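Local coordinates for protein amidohydrolase (Chromobacterium violaceum, PDB 2YB1) that removes the 3'-phosphate from nucleoside 3',5'-bisphosphates with the help of manganese, releasing a nucleoside 5'-phosphate and orthophosphate, at residues V177-H191 with L205-E218. Sequence-based numbering, arbitrary orientation.
Sequences VGWIVGAGGMAVIAH and LILDFQAAGGQGIE. With MN (manganese (II) ion), chain D.
Strands 186-189 and 216-218 pair in parallel, and helix 205-211 packs back on the strand that precedes it: a worked example of the beta-alpha-beta unit, here in the PHP domain next to a manganese site. Val188 lies beside Gly216 and Ile189 beside Ile217. Ile189 N donates to Gly216 O (2.9 Å), reaching it from above the carbonyl plane, whereas Glu218 N meets Ile189 O (2.9 Å) almost end-on.

The apolar core gathers round the ring of Phe209, whose CG stands anti to the backbone N (chi1 173°), and the ring reaches across to strand 186-189. Ile189 CG1 sits over the ring centre, 3.5 Å from the centroid of Phe209, in a CH-pi contact, and Ile189 CD1 continues to Leu205 and Ile206. Gly214 CA covers the opposite face near the rim, while the backbone of Ala187 lies at the edge by CZ. The Val177 and Phe209 side chains cross at about a right angle, Val177 CG2 meeting Phe209 CD1 (3.8 Å), while Val177 CG1 lies against Ala212 O and the Gly213-Gly214 backbone, in the Schellman turn closing the helix. A water links Ala187 N (2.8 Å), Gly213 O and Gln215 OE1.

Near the C-terminal ends of the strands, His191 N donates to Glu218 OE1 (2.7 Å) from above the carboxylate plane, while Glu218 OE2 is hydrogen-bonded to ND1 of His7, a ligand of another manganese. His191 NE2 binds manganese at 2.1 Å, with Glu64 and His75 among its other ligands. Glu218 thus probably steadies two metal ligands from the second shell, its negative charge probably polarising the His7 imidazole.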
loop_
_atom_site.group_PDB
_atom_site.type_symbol
_atom_site.label_atom_id
_atom_site.label_comp_id
_atom_site.label_asym_id
_atom_site.label_seq_id
_atom_site.Cartn_x
_atom_site.Cartn_y
_atom_site.Cartn_z
ATOM N N VAL A 177 7.213 -8.662 7.675
ATOM C CA VAL A 177 7.643 -7.848 8.813
ATOM C C VAL A 177 9.165 -7.895 9.016
ATOM O O VAL A 177 9.795 -6.859 9.209
ATOM C CB VAL A 177 6.929 -8.260 10.125
ATOM C CG1 VAL A 177 7.503 -7.496 11.303
ATOM C CG2 VAL A 177 5.423 -8.023 10.002
ATOM N N GLY A 178 9.745 -9.093 8.959
ATOM C CA GLY A 178 11.179 -9.256 9.138
ATOM C C GLY A 178 12.027 -8.593 8.064
ATOM O O GLY A 178 13.114 -8.074 8.349
ATOM N N TRP A 179 11.554 -8.628 6.819
ATOM C CA TRP A 179 12.250 -7.931 5.738
ATOM C C TRP A 179 12.255 -6.427 6.028
ATOM O O TRP A 179 13.265 -5.741 5.877
ATOM C CB TRP A 179 11.578 -8.212 4.388
ATOM C CG TRP A 179 11.727 -9.643 3.903
ATOM C CD1 TRP A 179 12.724 -10.523 4.221
ATOM C CD2 TRP A 179 10.842 -10.345 3.021
ATOM N NE1 TRP A 179 12.514 -11.725 3.593
ATOM C CE2 TRP A 179 11.368 -11.643 2.848
ATOM C CE3 TRP A 179 9.663 -9.996 2.349
ATOM C CZ2 TRP A 179 10.753 -12.597 2.035
ATOM C CZ3 TRP A 179 9.050 -10.949 1.544
ATOM C CH2 TRP A 179 9.598 -12.233 1.395
ATOM N N ILE A 180 11.114 -5.917 6.468
ATOM C CA ILE A 180 10.974 -4.495 6.749
ATOM C C ILE A 180 11.870 -4.078 7.902
ATOM O O ILE A 180 12.614 -3.108 7.787
ATOM C CB ILE A 180 9.513 -4.148 7.044
ATOM C CG1 ILE A 180 8.706 -4.242 5.745
ATOM C CG2 ILE A 180 9.389 -2.751 7.678
ATOM C CD1 ILE A 180 7.210 -4.367 5.964
ATOM N N VAL A 181 11.806 -4.830 9.000
ATOM C CA VAL A 181 12.593 -4.537 10.192
ATOM C C VAL A 181 14.091 -4.695 9.941
ATOM O O VAL A 181 14.892 -3.863 10.383
ATOM C CB VAL A 181 12.160 -5.426 11.381
ATOM C CG1 VAL A 181 13.153 -5.286 12.547
ATOM C CG2 VAL A 181 10.729 -5.074 11.814
ATOM N N GLY A 182 14.471 -5.756 9.235
ATOM C CA GLY A 182 15.870 -5.998 8.909
ATOM C C GLY A 182 16.443 -4.916 8.006
ATOM O O GLY A 182 17.663 -4.751 7.918
ATOM N N ALA A 183 15.558 -4.192 7.313
ATOM C CA ALA A 183 15.952 -3.062 6.464
ATOM C C ALA A 183 15.925 -1.740 7.225
ATOM O O ALA A 183 16.099 -0.673 6.634
ATOM C CB ALA A 183 15.061 -2.976 5.217
ATOM N N GLY A 184 15.661 -1.810 8.530
ATOM C CA GLY A 184 15.749 -0.640 9.394
ATOM C C GLY A 184 14.448 0.137 9.528
ATOM O O GLY A 184 14.421 1.209 10.116
ATOM N N GLY A 185 13.361 -0.395 8.987
ATOM C CA GLY A 185 12.092 0.309 9.038
ATOM C C GLY A 185 11.139 -0.226 10.096
ATOM O O GLY A 185 11.460 -1.169 10.840
ATOM N N MET A 186 9.963 0.394 10.169
ATOM C CA MET A 186 8.874 -0.086 11.012
ATOM C C MET A 186 7.791 -0.717 10.128
ATOM O O MET A 186 7.474 -0.194 9.056
ATOM C CB MET A 186 8.294 1.066 11.847
ATOM C CG MET A 186 9.253 1.567 12.937
ATOM S SD MET A 186 8.580 2.953 13.867
ATOM C CE MET A 186 7.381 2.111 14.932
ATOM N N ALA A 187 7.266 -1.865 10.560
ATOM C CA ALA A 187 6.179 -2.536 9.848
ATOM C C ALA A 187 4.833 -2.015 10.352
ATOM O O ALA A 187 4.686 -1.694 11.541
ATOM C CB ALA A 187 6.272 -4.043 10.014
ATOM N N VAL A 188 3.873 -1.909 9.436
ATOM C CA VAL A 188 2.575 -1.298 9.717
ATOM C C VAL A 188 1.453 -2.111 9.063
ATOM O O VAL A 188 1.489 -2.356 7.862
ATOM C CB VAL A 188 2.517 0.151 9.136
ATOM C CG1 VAL A 188 1.151 0.797 9.393
ATOM C CG2 VAL A 188 3.656 1.010 9.676
ATOM N N ILE A 189 0.444 -2.508 9.837
ATOM C CA ILE A 189 -0.715 -3.166 9.244
ATOM C C ILE A 189 -1.528 -2.099 8.519
ATOM O O ILE A 189 -1.985 -1.122 9.130
ATOM C CB ILE A 189 -1.604 -3.823 10.311
ATOM C CG1 ILE A 189 -0.876 -5.013 10.955
ATOM C CG2 ILE A 189 -2.933 -4.266 9.690
ATOM C CD1 ILE A 189 -1.571 -5.550 12.201
ATOM N N ALA A 190 -1.708 -2.285 7.214
ATOM C CA ALA A 190 -2.355 -1.267 6.396
ATOM C C ALA A 190 -3.875 -1.434 6.408
ATOM O O ALA A 190 -4.379 -2.553 6.494
ATOM C CB ALA A 190 -1.825 -1.320 4.963
ATOM N N HIS A 191 -4.581 -0.307 6.385
ATOM C CA HIS A 191 -6.031 -0.265 6.203
ATOM C C HIS A 191 -6.781 -1.468 6.793
ATOM O O HIS A 191 -7.477 -2.192 6.082
ATOM C CB HIS A 191 -6.395 -0.028 4.725
ATOM C CG HIS A 191 -5.792 -1.021 3.783
ATOM N ND1 HIS A 191 -6.056 -2.371 3.855
ATOM C CD2 HIS A 191 -4.943 -0.857 2.738
ATOM C CE1 HIS A 191 -5.391 -2.998 2.900
ATOM N NE2 HIS A 191 -4.710 -2.101 2.209
ATOM N N LEU A 205 -4.512 -11.263 14.422
ATOM C CA LEU A 205 -3.597 -10.697 13.433
ATOM C C LEU A 205 -2.551 -9.793 14.094
ATOM O O LEU A 205 -1.357 -9.907 13.802
ATOM C CB LEU A 205 -4.369 -9.917 12.362
ATOM C CG LEU A 205 -3.510 -9.152 11.350
ATOM C CD1 LEU A 205 -2.550 -10.099 10.583
ATOM C CD2 LEU A 205 -4.393 -8.362 10.376
ATOM N N ILE A 206 -3.004 -8.898 14.973
ATOM C CA ILE A 206 -2.099 -8.020 15.725
ATOM C C ILE A 206 -1.068 -8.795 16.561
ATOM O O ILE A 206 0.128 -8.490 16.519
ATOM C CB ILE A 206 -2.870 -7.034 16.632
ATOM C CG1 ILE A 206 -3.627 -6.001 15.770
ATOM C CG2 ILE A 206 -1.916 -6.349 17.618
ATOM C CD1 ILE A 206 -4.514 -5.077 16.565
ATOM N N LEU A 207 -1.528 -9.789 17.316
ATOM C CA LEU A 207 -0.619 -10.611 18.117
ATOM C C LEU A 207 0.439 -11.313 17.256
ATOM O O LEU A 207 1.622 -11.297 17.589
ATOM C CB LEU A 207 -1.404 -11.633 18.942
ATOM C CG LEU A 207 -2.274 -10.992 20.025
ATOM C CD1 LEU A 207 -2.936 -12.050 20.898
ATOM C CD2 LEU A 207 -1.427 -10.034 20.879
ATOM N N ASP A 208 0.011 -11.919 16.150
ATOM C CA ASP A 208 0.939 -12.539 15.201
ATOM C C ASP A 208 1.917 -11.501 14.620
ATOM O O ASP A 208 3.121 -11.749 14.474
ATOM C CB ASP A 208 0.151 -13.179 14.049
ATOM C CG ASP A 208 -0.513 -14.493 14.439
ATOM O OD1 ASP A 208 -0.493 -14.851 15.637
ATOM O OD2 ASP A 208 -1.047 -15.172 13.534
ATOM N N PHE A 209 1.366 -10.343 14.267
ATOM C CA PHE A 209 2.115 -9.223 13.688
ATOM C C PHE A 209 3.217 -8.768 14.658
ATOM O O PHE A 209 4.398 -8.676 14.302
ATOM C CB PHE A 209 1.111 -8.098 13.370
ATOM C CG PHE A 209 1.732 -6.807 12.921
ATOM C CD1 PHE A 209 2.311 -6.690 11.651
ATOM C CD2 PHE A 209 1.674 -5.686 13.733
ATOM C CE1 PHE A 209 2.862 -5.480 11.227
ATOM C CE2 PHE A 209 2.219 -4.468 13.315
ATOM C CZ PHE A 209 2.812 -4.366 12.061
ATOM N N GLN A 210 2.828 -8.494 15.892
ATOM C CA GLN A 210 3.792 -8.135 16.930
ATOM C C GLN A 210 4.855 -9.211 17.183
ATOM O O GLN A 210 6.047 -8.897 17.260
ATOM C CB GLN A 210 3.067 -7.787 18.223
ATOM C CG GLN A 210 2.366 -6.441 18.169
ATOM C CD GLN A 210 1.796 -6.042 19.514
ATOM O OE1 GLN A 210 0.896 -6.704 20.032
ATOM N NE2 GLN A 210 2.320 -4.959 20.090
ATOM N N ALA A 211 4.428 -10.470 17.303
ATOM C CA ALA A 211 5.375 -11.576 17.475
ATOM C C ALA A 211 6.451 -11.567 16.392
ATOM O O ALA A 211 7.609 -11.912 16.642
ATOM C CB ALA A 211 4.641 -12.926 17.507
ATOM N N ALA A 212 6.066 -11.159 15.184
ATOM C CA ALA A 212 6.988 -11.145 14.052
ATOM C C ALA A 212 7.849 -9.884 14.028
ATOM O O ALA A 212 8.762 -9.768 13.214
ATOM C CB ALA A 212 6.220 -11.301 12.735
ATOM N N GLY A 213 7.577 -8.958 14.945
ATOM C CA GLY A 213 8.308 -7.703 15.026
ATOM C C GLY A 213 7.562 -6.446 14.585
ATOM O O GLY A 213 8.165 -5.385 14.507
ATOM N N GLY A 214 6.262 -6.560 14.326
ATOM C CA GLY A 214 5.438 -5.428 13.906
ATOM C C GLY A 214 5.087 -4.409 14.985
ATOM O O GLY A 214 4.710 -4.770 16.098
ATOM N N GLN A 215 5.312 -3.134 14.673
ATOM C CA GLN A 215 5.042 -2.021 15.588
ATOM C C GLN A 215 3.926 -1.003 15.287
ATOM O O GLN A 215 3.682 -0.117 16.099
ATOM C CB GLN A 215 6.357 -1.294 15.872
ATOM C CG GLN A 215 7.416 -2.255 16.403
ATOM C CD GLN A 215 8.828 -1.735 16.218
ATOM O OE1 GLN A 215 9.229 -1.346 15.109
ATOM N NE2 GLN A 215 9.600 -1.741 17.306
ATOM N N GLY A 216 3.264 -1.104 14.140
ATOM C CA GLY A 216 2.354 -0.043 13.751
ATOM C C GLY A 216 1.105 -0.524 13.044
ATOM O O GLY A 216 1.023 -1.657 12.569
ATOM N N ILE A 217 0.106 0.353 13.019
ATOM C CA ILE A 217 -1.157 0.066 12.370
ATOM C C ILE A 217 -1.736 1.373 11.836
ATOM O O ILE A 217 -1.638 2.426 12.482
ATOM C CB ILE A 217 -2.149 -0.637 13.352
ATOM C CG1 ILE A 217 -3.468 -0.995 12.641
ATOM C CG2 ILE A 217 -2.389 0.235 14.609
ATOM C CD1 ILE A 217 -4.367 -1.937 13.426
ATOM N N GLU A 218 -2.324 1.317 10.648
ATOM C CA GLU A 218 -2.971 2.499 10.101
ATOM C C GLU A 218 -4.270 2.760 10.842
ATOM O O GLU A 218 -5.130 1.895 10.950
ATOM C CB GLU A 218 -3.207 2.351 8.592
ATOM C CG GLU A 218 -1.918 2.470 7.806
ATOM C CD GLU A 218 -2.102 2.370 6.304
ATOM O OE1 GLU A 218 -3.207 2.005 5.842
ATOM O OE2 GLU A 218 -1.123 2.652 5.593
HETATM MN MN MN D . -3.342 -2.185 0.568
HETATM O O HOH W 1 11.680 -0.920 13.753
HETATM O O HOH W 2 7.883 -2.706 13.165
#